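Local coordinates for protein telomeric DNA-binding factor trf1 (PDB 6K5S) that probably binds telomeric DNA repeats, the all-helical domain modelled here being of the telomere repeat binding factor family, at residues A[187-190]-A[191-195]; A[131-134]-A[135-139]; A[144-147]-A[148-151]; A[200-203]-A[204-208]; A[157-160]-A[161-165]. All coordinates share one frame; numbering follows the deposited sequence.

Contact 1 of 5, residues A[187-190]-A[191-195]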
loop_
_atom_site.group_PDB
_atom_site.type_symbol
_atom_site.label_atom_id
_atom_site.label_comp_id
_atom_site.label_asym_id
_atom_site.label_seq_id
_atom_site.Cartn_x
_atom_site.Cartn_y
_atom_site.Cartn_z
ATOM N N THR A 187 18.714 36.918 -6.962
ATOM C CA THR A 187 18.848 38.064 -7.862
ATOM C C THR A 187 20.078 37.924 -8.750
ATOM O O THR A 187 20.009 38.139 -9.965
ATOM C CB THR A 187 18.936 39.365 -7.055
ATOM O OG1 THR A 187 17.873 39.411 -6.097
ATOM C CG2 THR A 187 18.857 40.585 -7.964
ATOM N N ALA A 188 21.216 37.565 -8.149
ATOM C CA ALA A 188 22.449 37.373 -8.907
ATOM C C ALA A 188 22.326 36.238 -9.917
ATOM O O ALA A 188 22.848 36.338 -11.037
ATOM C CB ALA A 188 23.608 37.103 -7.947
ATOM N N ARG A 189 21.659 35.139 -9.537
ATOM C CA ARG A 189 21.501 34.018 -10.458
ATOM C C ARG A 189 20.580 34.384 -11.618
ATOM O O ARG A 189 20.832 33.999 -12.770
ATOM C CB ARG A 189 20.980 32.788 -9.701
ATOM C CG ARG A 189 20.651 31.605 -10.591
ATOM C CD ARG A 189 21.906 31.076 -11.275
ATOM N NE ARG A 189 22.928 30.675 -10.305
ATOM C CZ ARG A 189 23.037 29.456 -9.787
ATOM N NH1 ARG A 189 22.173 28.497 -10.116
ATOM N NH2 ARG A 189 24.004 29.191 -8.920
ATOM N N LYS A 190 19.526 35.155 -11.340
ATOM C CA LYS A 190 18.642 35.609 -12.410
ATOM C C LYS A 190 19.414 36.420 -13.449
ATOM O O LYS A 190 19.293 36.181 -14.655
ATOM C CB LYS A 190 17.493 36.426 -11.819
ATOM C CG LYS A 190 16.349 36.711 -12.768
ATOM C CD LYS A 190 15.430 37.776 -12.184
ATOM C CE LYS A 190 14.126 37.838 -12.946
ATOM N NZ LYS A 190 13.311 39.027 -12.562
ATOM N N GLU A 191 20.237 37.363 -12.988
ATOM C CA GLU A 191 21.008 38.192 -13.907
ATOM C C GLU A 191 21.985 37.349 -14.715
ATOM O O GLU A 191 22.071 37.487 -15.941
ATOM C CB GLU A 191 21.745 39.282 -13.123
ATOM C CG GLU A 191 22.934 39.906 -13.868
ATOM C CD GLU A 191 23.259 41.308 -13.370
ATOM O OE1 GLU A 191 22.843 41.642 -12.236
ATOM O OE2 GLU A 191 23.924 42.072 -14.108
ATOM N N ARG A 192 22.739 36.466 -14.049
ATOM C CA ARG A 192 23.650 35.594 -14.785
ATOM C C ARG A 192 22.902 34.783 -15.833
ATOM O O ARG A 192 23.385 34.605 -16.960
ATOM C CB ARG A 192 24.401 34.669 -13.827
ATOM C CG ARG A 192 25.046 33.485 -14.534
ATOM C CD ARG A 192 26.227 32.924 -13.775
ATOM N NE ARG A 192 27.445 33.664 -14.076
ATOM C CZ ARG A 192 27.914 34.637 -13.308
ATOM N NH1 ARG A 192 29.027 35.269 -13.644
ATOM N NH2 ARG A 192 27.259 34.974 -12.202
ATOM N N LEU A 193 21.704 34.304 -15.491
ATOM C CA LEU A 193 20.958 33.486 -16.435
ATOM C C LEU A 193 20.469 34.320 -17.613
ATOM O O LEU A 193 20.512 33.862 -18.763
ATOM C CB LEU A 193 19.786 32.800 -15.721
ATOM C CG LEU A 193 20.179 31.631 -14.807
ATOM C CD1 LEU A 193 18.963 31.127 -14.061
ATOM C CD2 LEU A 193 20.856 30.485 -15.549
ATOM N N ALA A 194 20.007 35.549 -17.351
ATOM C CA ALA A 194 19.437 36.354 -18.425
ATOM C C ALA A 194 20.520 36.808 -19.401
ATOM O O ALA A 194 20.307 36.802 -20.618
ATOM C CB ALA A 194 18.690 37.554 -17.847
ATOM N N ASN A 195 21.685 37.173 -18.886
ATOM C CA ASN A 195 22.796 37.692 -19.680
ATOM C C ASN A 195 23.734 36.616 -20.216
ATOM O O ASN A 195 24.702 36.957 -20.905
ATOM C CB ASN A 195 23.613 38.680 -18.847
ATOM C CG ASN A 195 22.792 39.854 -18.378
ATOM O OD1 ASN A 195 22.876 40.265 -17.220
ATOM N ND2 ASN A 195 21.985 40.397 -19.274
#
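Thr187 to Lys190 hand their carbonyls to the four amides from Glu191 to Ala194 in regular i to i+4 bonds, the straightest being Arg192 N to Ala188 O at 3.0 Å and 172°. This is the last part of the long alpha-helix 177-195, in the all-helical fold of the telomere repeat binding factor family. Side-chain contact is concentrated on Arg189 and Leu193, one turn apart, which cross at a slant. CG of Arg189 stands anti to its own backbone N (chi1 174°), and bends at chi2 and chi3 then fold the chain over the leucine, CG lying 3.9 Å from Leu193 CD1. Arg189 CD rests 4.0 Å from Leu193 CG. The aliphatic part of the arginine is used here for packing, while its guanidinium reaches away to Glu130, in a salt bridge, and to Thr133, both on helix 122-141. Lys190 runs out extended on another side of the helix, its ammonium bonded to Asn152. Glu191 leads outward at the surface, and Arg192 CB sits 3.6 Å from Ala188 O. Leu193, the buried residue of the group, brings CG to 3.2 Å from Arg189 O, the same oxygen that accepts its amide.

Contact 2 of 5, residues A[131-134]-A[135-139]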
loop_
_atom_site.group_PDB
_atom_site.type_symbol
_atom_site.label_atom_id
_atom_site.label_comp_id
_atom_site.label_asym_id
_atom_site.label_seq_id
_atom_site.Cartn_x
_atom_site.Cartn_y
_atom_site.Cartn_z
ATOM N N LEU A 131 17.099 24.582 -8.094
ATOM C CA LEU A 131 15.846 24.104 -8.672
ATOM C C LEU A 131 15.305 25.108 -9.683
ATOM O O LEU A 131 14.921 24.735 -10.797
ATOM C CB LEU A 131 14.802 23.846 -7.577
ATOM C CG LEU A 131 13.435 23.436 -8.153
ATOM C CD1 LEU A 131 13.520 22.099 -8.900
ATOM C CD2 LEU A 131 12.428 23.315 -7.014
ATOM N N LYS A 132 15.235 26.386 -9.299
ATOM C CA LYS A 132 14.732 27.405 -10.216
ATOM C C LYS A 132 15.581 27.451 -11.485
ATOM O O LYS A 132 15.051 27.595 -12.590
ATOM C CB LYS A 132 14.709 28.775 -9.526
ATOM C CG LYS A 132 13.715 28.861 -8.333
ATOM C CD LYS A 132 13.922 30.165 -7.539
ATOM C CE LYS A 132 12.809 30.410 -6.477
ATOM N NZ LYS A 132 11.469 30.459 -7.125
ATOM N N THR A 133 16.888 27.259 -11.343
ATOM C CA THR A 133 17.772 27.266 -12.508
ATOM C C THR A 133 17.448 26.115 -13.457
ATOM O O THR A 133 17.383 26.308 -14.674
ATOM C CB THR A 133 19.238 27.197 -12.068
ATOM O OG1 THR A 133 19.512 28.306 -11.204
ATOM C CG2 THR A 133 20.154 27.288 -13.312
ATOM N N GLN A 134 17.228 24.913 -12.916
ATOM C CA GLN A 134 16.827 23.796 -13.768
ATOM C C GLN A 134 15.436 24.008 -14.360
ATOM O O GLN A 134 15.187 23.622 -15.510
ATOM C CB GLN A 134 16.876 22.468 -12.997
ATOM C CG GLN A 134 18.302 22.041 -12.550
ATOM C CD GLN A 134 19.307 22.016 -13.711
ATOM O OE1 GLN A 134 19.014 21.475 -14.776
ATOM N NE2 GLN A 134 20.487 22.588 -13.494
ATOM N N ALA A 135 14.503 24.585 -13.594
ATOM C CA ALA A 135 13.198 24.882 -14.187
ATOM C C ALA A 135 13.347 25.836 -15.366
ATOM O O ALA A 135 12.684 25.674 -16.395
ATOM C CB ALA A 135 12.243 25.465 -13.145
ATOM N N TYR A 136 14.206 26.853 -15.217
ATOM C CA TYR A 136 14.442 27.790 -16.300
ATOM C C TYR A 136 15.018 27.076 -17.519
ATOM O O TYR A 136 14.544 27.271 -18.645
ATOM C CB TYR A 136 15.372 28.922 -15.822
ATOM C CG TYR A 136 15.869 29.819 -16.942
ATOM C CD1 TYR A 136 14.992 30.688 -17.601
ATOM C CD2 TYR A 136 17.210 29.796 -17.349
ATOM C CE1 TYR A 136 15.433 31.517 -18.638
ATOM C CE2 TYR A 136 17.662 30.610 -18.389
ATOM C CZ TYR A 136 16.760 31.487 -19.021
ATOM O OH TYR A 136 17.178 32.314 -20.042
ATOM N N ILE A 137 16.022 26.222 -17.304
ATOM C CA ILE A 137 16.688 25.539 -18.411
ATOM C C ILE A 137 15.722 24.604 -19.118
ATOM O O ILE A 137 15.677 24.549 -20.352
ATOM C CB ILE A 137 17.925 24.790 -17.889
ATOM C CG1 ILE A 137 19.007 25.813 -17.519
ATOM C CG2 ILE A 137 18.400 23.767 -18.927
ATOM C CD1 ILE A 137 20.130 25.229 -16.644
ATOM N N SER A 138 14.918 23.873 -18.357
ATOM C CA SER A 138 13.917 23.008 -18.984
ATOM C C SER A 138 12.866 23.825 -19.731
ATOM O O SER A 138 12.484 23.477 -20.856
ATOM C CB SER A 138 13.248 22.118 -17.932
ATOM O OG SER A 138 12.174 21.383 -18.520
ATOM N N ALA A 139 12.382 24.909 -19.123
ATOM C CA ALA A 139 11.340 25.695 -19.776
ATOM C C ALA A 139 11.855 26.276 -21.086
ATOM O O ALA A 139 11.138 26.272 -22.096
ATOM C CB ALA A 139 10.850 26.789 -18.841
#
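Thr133 and Ile137 run alongside each other in the same direction, one turn apart on helix 122-141, with the methyl CG2 of Thr133 3.9 Å from Ile137 CD1. The threonine is turned with OG1 beside its backbone N (chi1 -58°), which puts CG2 on the side of the isoleucine and leaves the hydroxyl for Met129 O. Gln134 flanks Ile137 as well; a bend at chi2 (-53°) curls its chain, and its amide NE2 comes within 4.1 Å of Ile137 CD1, a van der Waals contact. That NE2 finds its hydrogen-bond partner in Tyr206 O. Ile137 CG1 rests 3.3 Å from Thr133 O. Tyr136 leaves the helix in another direction: its CB is 3.5 Å from Thr133 O, an atom near the plane of the ring at its edge, and its hydroxyl reaches Gln199. Beneath these groups the backbone keeps its i to i+4 bonds, with Ala135 N 2.8 Å from Leu131 O. This bonding and the i, i+3 and i, i+4 side-chain pairs are those of an alpha-helix, here buried among helices 102-113, 147-154 and 208-222 of the TRF-family fold.

Contact 3 of 5, residues A[144-147]-A[148-151]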
loop_
_atom_site.group_PDB
_atom_site.type_symbol
_atom_site.label_atom_id
_atom_site.label_comp_id
_atom_site.label_asym_id
_atom_site.label_seq_id
_atom_site.Cartn_x
_atom_site.Cartn_y
_atom_site.Cartn_z
ATOM N N GLU A 144 8.828 27.753 -25.841
ATOM C CA GLU A 144 7.436 28.125 -25.664
ATOM C C GLU A 144 7.236 29.612 -25.382
ATOM O O GLU A 144 6.326 30.232 -25.947
ATOM C CB GLU A 144 6.856 27.287 -24.527
ATOM C CG GLU A 144 5.362 27.149 -24.554
ATOM C CD GLU A 144 4.799 26.680 -23.215
ATOM O OE1 GLU A 144 4.772 27.490 -22.264
ATOM O OE2 GLU A 144 4.377 25.506 -23.113
ATOM N N ARG A 145 8.060 30.195 -24.523
ATOM C CA ARG A 145 7.914 31.560 -24.036
ATOM C C ARG A 145 9.288 32.177 -23.948
ATOM O O ARG A 145 10.296 31.460 -23.862
ATOM C CB ARG A 145 7.253 31.618 -22.647
ATOM C CG ARG A 145 6.376 30.440 -22.265
ATOM C CD ARG A 145 6.245 30.365 -20.752
ATOM N NE ARG A 145 5.853 31.645 -20.184
ATOM C CZ ARG A 145 5.872 31.937 -18.882
ATOM N NH1 ARG A 145 6.271 31.040 -17.986
ATOM N NH2 ARG A 145 5.490 33.139 -18.477
ATOM N N PRO A 146 9.389 33.506 -23.946
ATOM C CA PRO A 146 10.703 34.143 -23.943
ATOM C C PRO A 146 11.369 34.031 -22.581
ATOM O O PRO A 146 10.717 33.885 -21.543
ATOM C CB PRO A 146 10.406 35.606 -24.293
ATOM C CG PRO A 146 9.036 35.821 -23.843
ATOM C CD PRO A 146 8.301 34.502 -24.032
ATOM N N LYS A 147 12.697 34.138 -22.605
ATOM C CA LYS A 147 13.469 33.910 -21.392
ATOM C C LYS A 147 13.087 34.905 -20.310
ATOM O O LYS A 147 12.935 34.528 -19.144
ATOM C CB LYS A 147 14.974 33.952 -21.688
ATOM C CG LYS A 147 15.501 35.201 -22.388
ATOM C CD LYS A 147 17.038 35.139 -22.480
ATOM C CE LYS A 147 17.633 36.333 -23.221
ATOM N NZ LYS A 147 17.971 37.466 -22.310
ATOM N N GLY A 148 12.889 36.171 -20.683
ATOM C CA GLY A 148 12.481 37.166 -19.704
ATOM C C GLY A 148 11.245 36.768 -18.923
ATOM O O GLY A 148 11.204 36.900 -17.696
ATOM N N ASP A 149 10.221 36.259 -19.621
ATOM C CA ASP A 149 8.986 35.848 -18.951
ATOM C C ASP A 149 9.236 34.688 -17.994
ATOM O O ASP A 149 8.725 34.661 -16.861
ATOM C CB ASP A 149 7.923 35.444 -19.982
ATOM C CG ASP A 149 7.483 36.591 -20.860
ATOM O OD1 ASP A 149 7.949 37.740 -20.637
ATOM O OD2 ASP A 149 6.672 36.331 -21.784
ATOM N N ILE A 150 9.978 33.690 -18.458
ATOM C CA ILE A 150 10.307 32.543 -17.617
ATOM C C ILE A 150 11.025 32.998 -16.358
ATOM O O ILE A 150 10.691 32.590 -15.233
ATOM C CB ILE A 150 11.160 31.538 -18.410
ATOM C CG1 ILE A 150 10.453 31.220 -19.721
ATOM C CG2 ILE A 150 11.452 30.323 -17.555
ATOM C CD1 ILE A 150 10.877 29.965 -20.338
ATOM N N LEU A 151 12.007 33.869 -16.531
ATOM C CA LEU A 151 12.844 34.250 -15.406
ATOM C C LEU A 151 12.064 35.066 -14.393
ATOM O O LEU A 151 12.284 34.925 -13.185
ATOM C CB LEU A 151 14.071 35.008 -15.895
ATOM C CG LEU A 151 15.147 34.109 -16.483
ATOM C CD1 LEU A 151 16.186 34.886 -17.307
ATOM C CD2 LEU A 151 15.840 33.332 -15.349
#
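Asp149 folds back on Pro146, three residues earlier, and packs its carboxylate against the proline ring. Its CB lies 3.6 Å from Pro146 O and 3.7 Å from Arg145 NH2. With CG placed beside the backbone N (chi1 -64°), the next atom comes up at the CG-CD rim of the ring, Asp149 CG being 3.5 Å from Pro146 CG. At the tip Asp149 OD2 comes closer still, 3.2 Å from Pro146 CG and nearly as near to CD, while OD1 stays farther from the ring. The carboxylate oxygen meets ring carbons, a van der Waals contact, and the two side chains meet at an angle.

The setting is the start of an alpha-helix: Pro146 occupies the N-cap position of helix 147-154, after the loop that follows helix 122-141. Its carbonyl O accepts Ile150 N at 3.2 Å and 170°, and Lys147 O accepts Leu151 N at 2.9 Å, which begins the regular bonding of the helix.

Arg145 approaches the same turn from the loop. Its guanidinium lays one face over the backbone at Asp149 C and Ile150 N, its plane 45° from the Asp149 carboxylate. Arg145 NH2 is 4.7 Å from Asp149 OD2, and that NH2 has its salt bridge with Asp153, one turn further on. Ile150 CG1 turns back to within 3.2 Å of Pro146 O, and the side chain packs on Ala139 and Met140 of helix 122-141. Lys147 sends its ammonium across to Ala194 O in the last turn of helix 177-195, and Leu151 packs on that helix too.

Contact 4 of 5, residues A[200-203]-A[204-208]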
loop_
_atom_site.group_PDB
_atom_site.type_symbol
_atom_site.label_atom_id
_atom_site.label_comp_id
_atom_site.label_asym_id
_atom_site.label_seq_id
_atom_site.Cartn_x
_atom_site.Cartn_y
_atom_site.Cartn_z
ATOM N N GLU A 200 21.799 28.125 -25.047
ATOM C CA GLU A 200 21.718 26.676 -25.178
ATOM C C GLU A 200 22.829 25.967 -24.406
ATOM O O GLU A 200 22.718 24.767 -24.120
ATOM C CB GLU A 200 21.748 26.305 -26.658
ATOM C CG GLU A 200 20.767 27.141 -27.526
ATOM C CD GLU A 200 21.417 28.373 -28.167
ATOM O OE1 GLU A 200 21.810 28.286 -29.358
ATOM O OE2 GLU A 200 21.530 29.433 -27.496
ATOM N N ALA A 201 23.883 26.681 -24.038
ATOM C CA ALA A 201 24.971 26.100 -23.264
ATOM C C ALA A 201 24.678 26.025 -21.774
ATOM O O ALA A 201 25.506 25.488 -21.025
ATOM C CB ALA A 201 26.259 26.907 -23.468
ATOM N N LEU A 202 23.545 26.560 -21.313
ATOM C CA LEU A 202 23.349 26.674 -19.870
ATOM C C LEU A 202 23.301 25.304 -19.198
ATOM O O LEU A 202 23.744 25.157 -18.056
ATOM C CB LEU A 202 22.090 27.486 -19.571
ATOM C CG LEU A 202 22.387 28.996 -19.520
ATOM C CD1 LEU A 202 21.109 29.819 -19.372
ATOM C CD2 LEU A 202 23.392 29.353 -18.427
ATOM N N ASN A 203 22.822 24.281 -19.895
ATOM C CA ASN A 203 22.759 22.977 -19.250
ATOM C C ASN A 203 24.133 22.340 -19.086
ATOM O O ASN A 203 24.293 21.454 -18.244
ATOM C CB ASN A 203 21.849 22.048 -20.032
ATOM C CG ASN A 203 22.308 21.859 -21.450
ATOM O OD1 ASN A 203 23.449 22.167 -21.798
ATOM N ND2 ASN A 203 21.415 21.355 -22.289
ATOM N N GLU A 204 25.126 22.735 -19.889
ATOM C CA GLU A 204 26.482 22.294 -19.593
ATOM C C GLU A 204 27.030 23.050 -18.392
ATOM O O GLU A 204 27.734 22.476 -17.556
ATOM C CB GLU A 204 27.375 22.471 -20.821
ATOM C CG GLU A 204 26.952 21.605 -22.007
ATOM C CD GLU A 204 28.002 21.553 -23.103
ATOM O OE1 GLU A 204 27.630 21.520 -24.302
ATOM O OE2 GLU A 204 29.205 21.559 -22.766
ATOM N N VAL A 205 26.667 24.328 -18.268
ATOM C CA VAL A 205 27.111 25.161 -17.153
ATOM C C VAL A 205 26.444 24.741 -15.842
ATOM O O VAL A 205 27.068 24.756 -14.773
ATOM C CB VAL A 205 26.812 26.633 -17.491
ATOM C CG1 VAL A 205 26.852 27.456 -16.272
ATOM C CG2 VAL A 205 27.791 27.155 -18.529
ATOM N N TYR A 206 25.154 24.408 -15.885
ATOM C CA TYR A 206 24.425 23.926 -14.715
ATOM C C TYR A 206 23.892 22.544 -15.070
ATOM O O TYR A 206 22.696 22.385 -15.372
ATOM C CB TYR A 206 23.310 24.893 -14.317
ATOM C CG TYR A 206 23.794 26.291 -13.974
ATOM C CD1 TYR A 206 24.374 26.572 -12.744
ATOM C CD2 TYR A 206 23.649 27.327 -14.882
ATOM C CE1 TYR A 206 24.800 27.857 -12.430
ATOM C CE2 TYR A 206 24.072 28.607 -14.586
ATOM C CZ TYR A 206 24.654 28.868 -13.365
ATOM O OH TYR A 206 25.068 30.154 -13.098
ATOM N N PRO A 207 24.759 21.523 -15.071
ATOM C CA PRO A 207 24.338 20.194 -15.523
ATOM C C PRO A 207 23.282 19.590 -14.611
ATOM O O PRO A 207 23.281 19.790 -13.393
ATOM C CB PRO A 207 25.640 19.377 -15.485
ATOM C CG PRO A 207 26.462 20.038 -14.422
ATOM C CD PRO A 207 26.144 21.519 -14.559
ATOM N N TRP A 208 22.367 18.843 -15.231
ATOM C CA TRP A 208 21.304 18.187 -14.474
ATOM C C TRP A 208 21.878 17.216 -13.450
ATOM O O TRP A 208 21.489 17.229 -12.274
ATOM C CB TRP A 208 20.365 17.472 -15.436
ATOM C CG TRP A 208 19.275 16.694 -14.783
ATOM C CD1 TRP A 208 19.127 15.342 -14.777
ATOM C CD2 TRP A 208 18.157 17.226 -14.065
ATOM N NE1 TRP A 208 17.977 14.992 -14.094
ATOM C CE2 TRP A 208 17.365 16.136 -13.650
ATOM C CE3 TRP A 208 17.758 18.520 -13.723
ATOM C CZ2 TRP A 208 16.192 16.302 -12.914
ATOM C CZ3 TRP A 208 16.588 18.692 -13.011
ATOM C CH2 TRP A 208 15.822 17.588 -12.600
HETATM O O HOH W 1 22.545 18.870 -18.197
#
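Val205 N bonds to Ala201 O at 3.2 Å, and Glu204 N makes a weak bond to the same oxygen, bent to 129°. Tyr206 N gives the shortest of the three backbone bonds that hold this short turn together, 2.7 Å to Leu202 O. Ala201 O thus has two amides on it, as happens where a 3-10 segment passes into an alpha turn.

Asn203 O, further along, meets a proline instead of an N-H at the i+4 place. Pro207 CA makes a CA-H...O contact with Asn203 O (3.0 Å), and a water donates to the same oxygen while accepting Trp208 N, which bridges the exit from helix 202-205 to the first turn of helix 208-222, where Pro207 is the N-cap.

Apolar contact falls to Leu202 and Tyr206, the leucine lying along the tyrosine. CD2 of Leu202 is in the plane of the ring at its edge, 4.0 Å from Tyr206 CE2, and Val205 CG1 sits over one face of the ring, offset toward the rim. Tyr206 has CG beside its backbone N (chi1 -60°), which turns the ring back toward the leucine.

The pair touches two long helices: Leu202 meets Leu193 of helix 177-195 and Tyr136 of helix 122-141, and Tyr206 lies on Arg189 and Arg192 of the first and Thr133 of the second.

Contact 5 of 5, residues A[157-160]-A[161-165]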
loop_
_atom_site.group_PDB
_atom_site.type_symbol
_atom_site.label_atom_id
_atom_site.label_comp_id
_atom_site.label_asym_id
_atom_site.label_seq_id
_atom_site.Cartn_x
_atom_site.Cartn_y
_atom_site.Cartn_z
ATOM N N SER A 157 9.945 39.294 -8.215
ATOM C CA SER A 157 10.266 40.479 -7.429
ATOM C C SER A 157 9.672 40.443 -6.023
ATOM O O SER A 157 10.162 41.162 -5.145
ATOM C CB SER A 157 9.785 41.739 -8.158
ATOM O OG SER A 157 8.366 41.777 -8.212
ATOM N N ASP A 158 8.645 39.624 -5.785
ATOM C CA ASP A 158 7.980 39.551 -4.488
ATOM C C ASP A 158 8.545 38.452 -3.583
ATOM O O ASP A 158 7.826 37.944 -2.709
ATOM C CB ASP A 158 6.470 39.361 -4.683
ATOM C CG ASP A 158 6.111 37.999 -5.288
ATOM O OD1 ASP A 158 7.022 37.277 -5.736
ATOM O OD2 ASP A 158 4.911 37.637 -5.312
ATOM N N MET A 159 9.810 38.058 -3.767
ATOM C CA MET A 159 10.346 36.944 -2.984
ATOM C C MET A 159 10.304 37.264 -1.493
ATOM O O MET A 159 10.040 36.379 -0.669
ATOM C CB MET A 159 11.774 36.609 -3.424
ATOM C CG MET A 159 11.886 35.576 -4.560
ATOM S SD MET A 159 13.538 34.836 -4.760
ATOM C CE MET A 159 13.574 33.880 -3.275
ATOM N N ALA A 160 10.535 38.531 -1.132
ATOM C CA ALA A 160 10.546 38.921 0.275
ATOM C C ALA A 160 9.151 38.869 0.875
ATOM O O ALA A 160 8.962 38.368 1.989
ATOM C CB ALA A 160 11.133 40.324 0.429
ATOM N N HIS A 161 8.157 39.406 0.163
ATOM C CA HIS A 161 6.786 39.294 0.645
ATOM C C HIS A 161 6.351 37.840 0.728
ATOM O O HIS A 161 5.578 37.473 1.621
ATOM C CB HIS A 161 5.832 40.073 -0.254
ATOM C CG HIS A 161 4.418 40.064 0.236
ATOM N ND1 HIS A 161 3.344 39.810 -0.590
ATOM C CD2 HIS A 161 3.905 40.263 1.472
ATOM C CE1 HIS A 161 2.228 39.858 0.117
ATOM N NE2 HIS A 161 2.542 40.132 1.371
ATOM N N ARG A 162 6.842 36.996 -0.181
ATOM C CA ARG A 162 6.514 35.580 -0.098
ATOM C C ARG A 162 7.088 34.953 1.166
ATOM O O ARG A 162 6.415 34.150 1.823
ATOM C CB ARG A 162 7.007 34.851 -1.346
ATOM C CG ARG A 162 6.035 34.915 -2.496
ATOM C CD ARG A 162 6.308 33.811 -3.494
ATOM N NE ARG A 162 6.405 34.330 -4.853
ATOM C CZ ARG A 162 5.482 34.130 -5.785
ATOM N NH1 ARG A 162 4.397 33.426 -5.484
ATOM N NH2 ARG A 162 5.641 34.631 -7.006
ATOM N N PHE A 163 8.329 35.310 1.529
ATOM C CA PHE A 163 8.921 34.754 2.747
ATOM C C PHE A 163 8.141 35.179 3.985
ATOM O O PHE A 163 7.949 34.384 4.912
ATOM C CB PHE A 163 10.378 35.187 2.899
ATOM C CG PHE A 163 11.343 34.421 2.050
ATOM C CD1 PHE A 163 11.201 33.056 1.867
ATOM C CD2 PHE A 163 12.397 35.070 1.433
ATOM C CE1 PHE A 163 12.088 32.350 1.085
ATOM C CE2 PHE A 163 13.302 34.372 0.655
ATOM C CZ PHE A 163 13.148 33.007 0.475
ATOM N N LEU A 164 7.719 36.444 4.038
ATOM C CA LEU A 164 6.958 36.921 5.190
ATOM C C LEU A 164 5.606 36.224 5.263
ATOM O O LEU A 164 5.213 35.704 6.317
ATOM C CB LEU A 164 6.795 38.447 5.118
ATOM C CG LEU A 164 8.096 39.239 5.316
ATOM C CD1 LEU A 164 7.967 40.733 5.003
ATOM C CD2 LEU A 164 8.613 39.069 6.725
ATOM N N ILE A 165 4.898 36.177 4.137
ATOM C CA ILE A 165 3.600 35.511 4.074
ATOM C C ILE A 165 3.696 34.073 4.567
ATOM O O ILE A 165 2.849 33.610 5.343
ATOM C CB ILE A 165 3.041 35.588 2.637
ATOM C CG1 ILE A 165 2.582 37.016 2.329
ATOM C CG2 ILE A 165 1.906 34.605 2.433
ATOM C CD1 ILE A 165 2.007 37.727 3.523
#
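With chi1 of 67°, Asp158 lodges its carboxylate between its own backbone N and carbonyl, and Arg162, kinked at chi3 (-129°), swings its guanidinium back one turn to meet it. The two form an i, i+4 salt bridge at the N-terminus of the alpha-helix 159-166, where Asp158 holds the N-cap position but makes no capping bond with its side chain. The bridge runs from Arg162 NE to Asp158 OD1 at 3.1 Å, a weak hydrogen bond because it is strongly bent. Asp158 OD2 lies instead above one face of the guanidinium, near its rim, 3.6 Å from Arg162 CZ; the planes of the two groups stand almost perpendicular. The backbone adds a firmer link between the same residues, Arg162 N to Asp158 O at 2.9 Å. Met159 and Phe163 form the apolar part of the contact, extending in a common direction, the methionine chain bent at chi3 and turning its methyl to the ring. They pack with Ala160 against helix 177-195, touching Cys186, Ile183 and Glu179, which joins this helix to the later one. On the outer side Ile165 CG1 lies over a face of the His161 imidazole. At the apolar tip Met159 CE stops 3.9 Å from Phe163 CZ.

How the contacts relate
Contact 2 is the buried member of the set and contacts 1 and 4 are surface ones, with contacts 3 and 5 only partly buried. Contacts 1 to 4 gather at one end of the domain: Tyr136 of contact 2 packs on contacts 3 and 4, and Leu193 of contact 1 meets all three others. Polar side chains also tie contact 2 to contacts 1 and 4, and contact 3 to contact 1. Contact 5 touches none of these, its centre about 28 Å from that of contact 4, yet its helix packs on the same helix 177-195 as contact 1. Contacts 1 and 2 lie within long helices, contact 1 in the last turns; contacts 3, 4 and 5 lie at helix ends, with proline, water and a salt bridge.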